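Local coordinates for pumilio domain-containing protein C56F2.08c (Schizosaccharomyces pombe, PDB 6NX5), which probably binds AU-rich regions in the 3'-untranslated regions of mRNAs, this chain being the RNA recognition motif (RRM) domain of the longer PUF protein Puf1, at residues A[10-15]-A[66-71]. Sequence-based numbering, arbitrary orientation.
Sequences NLPVGT and ENHGPV
Pro-12 covers one face of the His-68 imidazole, its CA 4.0 Å above the ring plane over the centre, while its CG reaches CD2 of His-68 at 3.5 Å. At the edge of the same ring sits the backbone carbonyl of Asn-10: NE2 of His-68 donates to Asn-10 O over 2.6 Å, nearly straight at 166°. The acceptor lies in the imidazole plane, yet the donor stands above the carbonyl plane. CG of His-68 lies anti to the backbone N (chi1 -179°), and the ring beyond it meets Asn-10 and Pro-12. The Asn-10 amide, its plane turned 63° from the imidazole, brings OD1 to 3.2 Å from CE1 of His-68. Its ND2 donates to Pro-70 O over 2.7 Å, a bent bond tilted from the amide plane, so Asn-10 grips the 66-71 segment through both backbone and side chain. An alanine in place of His-68 would probably leave Asn-10 O without this donor and open a gap beside the Pro-12 ring. Deeper in, Leu-11 CD2 meets Val-71 CG2 at 4.2 Å, and Leu-11 also packs on Ile-20 of helix 17-24. Pro-12 opens a type II beta turn ending at Thr-15, whose N and OG1 both donate to Pro-12 O. The contact thus ties the first beta-alpha loop of the RRM's βαββαβ fold, between strand 4-9 and helix 17-24, to the loop entering its last sheet strand, 72-75.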
ATOM      1  N   ASN A  10       7.728  -2.644  -9.028  1.00 18.82           N
ATOM      2  CA  ASN A  10       8.836  -2.835  -9.974  1.00 21.96           C
ATOM      3  C   ASN A  10      10.009  -1.921  -9.646  1.00 19.13           C
ATOM      4  O   ASN A  10      10.599  -1.294 -10.526  1.00 26.89           O
ATOM      5  CB  ASN A  10       8.404  -2.644 -11.429  1.00 19.28           C
ATOM      6  CG  ASN A  10       9.380  -3.298 -12.393  1.00 20.51           C
ATOM      7  OD1 ASN A  10      10.127  -4.186 -11.992  1.00 25.05           O
ATOM      8  ND2 ASN A  10       9.382  -2.861 -13.651  1.00 20.98           N
ATOM      9  N   LEU A  11      10.331  -1.814  -8.364  1.00 19.30           N
ATOM     10  CA  LEU A  11      11.593  -1.211  -7.973  1.00 19.32           C
ATOM     11  C   LEU A  11      12.755  -2.122  -8.368  1.00 26.18           C
ATOM     12  O   LEU A  11      12.591  -3.340  -8.452  1.00 28.04           O
ATOM     13  CB  LEU A  11      11.631  -0.982  -6.469  1.00 23.23           C
ATOM     14  CG  LEU A  11      10.555  -0.030  -5.977  1.00 20.96           C
ATOM     15  CD1 LEU A  11      10.568   0.026  -4.444  1.00 17.63           C
ATOM     16  CD2 LEU A  11      10.771   1.340  -6.589  1.00 18.29           C
ATOM     17  N   PRO A  12      13.935  -1.557  -8.617  1.00 24.95           N
ATOM     18  CA  PRO A  12      15.130  -2.398  -8.762  1.00 29.41           C
ATOM     19  C   PRO A  12      15.338  -3.215  -7.499  1.00 31.89           C
ATOM     20  O   PRO A  12      15.064  -2.750  -6.392  1.00 25.72           O
ATOM     21  CB  PRO A  12      16.257  -1.381  -8.971  1.00 26.65           C
ATOM     22  CG  PRO A  12      15.586  -0.194  -9.549  1.00 22.71           C
ATOM     23  CD  PRO A  12      14.224  -0.135  -8.885  1.00 21.33           C
ATOM     24  N   VAL A  13      15.812  -4.453  -7.664  1.00 40.34           N
ATOM     25  CA  VAL A  13      16.052  -5.277  -6.488  1.00 40.65           C
ATOM     26  C   VAL A  13      17.061  -4.573  -5.592  1.00 34.46           C
ATOM     27  O   VAL A  13      17.998  -3.916  -6.065  1.00 30.93           O
ATOM     28  CB  VAL A  13      16.519  -6.691  -6.879  1.00 46.40           C
ATOM     29  CG1 VAL A  13      15.533  -7.321  -7.852  1.00 49.45           C
ATOM     30  CG2 VAL A  13      17.918  -6.664  -7.471  1.00 44.42           C
ATOM     31  N   GLY A  14      16.827  -4.646  -4.286  1.00 30.28           N
ATOM     32  CA  GLY A  14      17.688  -3.978  -3.334  1.00 37.90           C
ATOM     33  C   GLY A  14      17.443  -2.497  -3.138  1.00 35.57           C
ATOM     34  O   GLY A  14      18.211  -1.859  -2.410  1.00 36.40           O
ATOM     35  N   THR A  15      16.411  -1.921  -3.762  1.00 28.83           N
ATOM     36  CA  THR A  15      16.130  -0.498  -3.574  1.00 25.54           C
ATOM     37  C   THR A  15      15.768  -0.213  -2.123  1.00 22.41           C
ATOM     38  O   THR A  15      14.879  -0.851  -1.555  1.00 23.74           O
ATOM     39  CB  THR A  15      14.989  -0.042  -4.484  1.00 24.40           C
ATOM     40  OG1 THR A  15      15.362  -0.223  -5.858  1.00 24.85           O
ATOM     41  CG2 THR A  15      14.686   1.421  -4.243  1.00 20.47           C
ATOM     42  N   GLU A  66      18.638   3.322 -13.527  1.00 26.01           N
ATOM     43  CA  GLU A  66      19.487   2.835 -14.605  1.00 27.40           C
ATOM     44  C   GLU A  66      19.373   1.325 -14.745  1.00 27.86           C
ATOM     45  O   GLU A  66      19.277   0.598 -13.752  1.00 30.08           O
ATOM     46  CB  GLU A  66      20.943   3.219 -14.368  1.00 28.46           C
ATOM     47  CG  GLU A  66      21.802   2.927 -15.594  1.00 29.93           C
ATOM     48  CD  GLU A  66      23.275   3.209 -15.383  1.00 37.64           C
ATOM     49  OE1 GLU A  66      23.669   3.547 -14.247  1.00 36.03           O
ATOM     50  OE2 GLU A  66      24.040   3.087 -16.362  1.00 34.19           O
ATOM     51  N   ASN A  67      19.387   0.856 -16.001  1.00 28.62           N
ATOM     52  CA  ASN A  67      19.412  -0.569 -16.340  1.00 29.30           C
ATOM     53  C   ASN A  67      18.234  -1.327 -15.750  1.00 28.25           C
ATOM     54  O   ASN A  67      18.342  -2.505 -15.395  1.00 28.60           O
ATOM     55  CB  ASN A  67      20.733  -1.208 -15.919  1.00 34.12           C
ATOM     56  CG  ASN A  67      21.818  -0.938 -16.912  1.00 32.82           C
ATOM     57  OD1 ASN A  67      21.574  -0.973 -18.117  1.00 32.35           O
ATOM     58  ND2 ASN A  67      23.013  -0.623 -16.424  1.00 33.21           N
ATOM     59  N   HIS A  68      17.095  -0.654 -15.658  1.00 27.02           N
ATOM     60  CA  HIS A  68      15.889  -1.247 -15.122  1.00 25.96           C
ATOM     61  C   HIS A  68      14.702  -0.740 -15.921  1.00 25.28           C
ATOM     62  O   HIS A  68      14.699   0.397 -16.404  1.00 25.17           O
ATOM     63  CB  HIS A  68      15.735  -0.912 -13.634  1.00 24.95           C
ATOM     64  CG  HIS A  68      14.524  -1.514 -13.003  1.00 25.72           C
ATOM     65  ND1 HIS A  68      14.249  -2.862 -13.058  1.00 24.22           N
ATOM     66  CD2 HIS A  68      13.517  -0.950 -12.294  1.00 27.39           C
ATOM     67  CE1 HIS A  68      13.119  -3.102 -12.412  1.00 29.53           C
ATOM     68  NE2 HIS A  68      12.656  -1.959 -11.941  1.00 26.64           N
ATOM     69  N   GLY A  69      13.693  -1.596 -16.061  1.00 24.90           N
ATOM     70  CA  GLY A  69      12.499  -1.261 -16.795  1.00 24.31           C
ATOM     71  C   GLY A  69      11.652  -0.245 -16.058  1.00 24.64           C
ATOM     72  O   GLY A  69      12.084   0.361 -15.076  1.00 22.49           O
ATOM     73  N   PRO A  70      10.423  -0.046 -16.522  1.00 22.33           N
ATOM     74  CA  PRO A  70       9.607   1.054 -15.982  1.00 21.04           C
ATOM     75  C   PRO A  70       9.088   0.761 -14.584  1.00 32.02           C
ATOM     76  O   PRO A  70       8.581  -0.329 -14.304  1.00 23.94           O
ATOM     77  CB  PRO A  70       8.454   1.171 -16.986  1.00 24.40           C
ATOM     78  CG  PRO A  70       8.862   0.335 -18.182  1.00 31.55           C
ATOM     79  CD  PRO A  70       9.745  -0.739 -17.625  1.00 28.49           C
ATOM     80  N   VAL A  71       9.212   1.760 -13.705  1.00 19.33           N
ATOM     81  CA  VAL A  71       8.587   1.694 -12.383  1.00 18.27           C
ATOM     82  C   VAL A  71       7.090   1.926 -12.531  1.00 21.49           C
ATOM     83  O   VAL A  71       6.629   2.643 -13.423  1.00 19.44           O
ATOM     84  CB  VAL A  71       9.221   2.719 -11.415  1.00 27.46           C
ATOM     85  CG1 VAL A  71       8.995   4.143 -11.898  1.00 34.84           C
ATOM     86  CG2 VAL A  71       8.655   2.566 -10.000  1.00 25.92           C
TER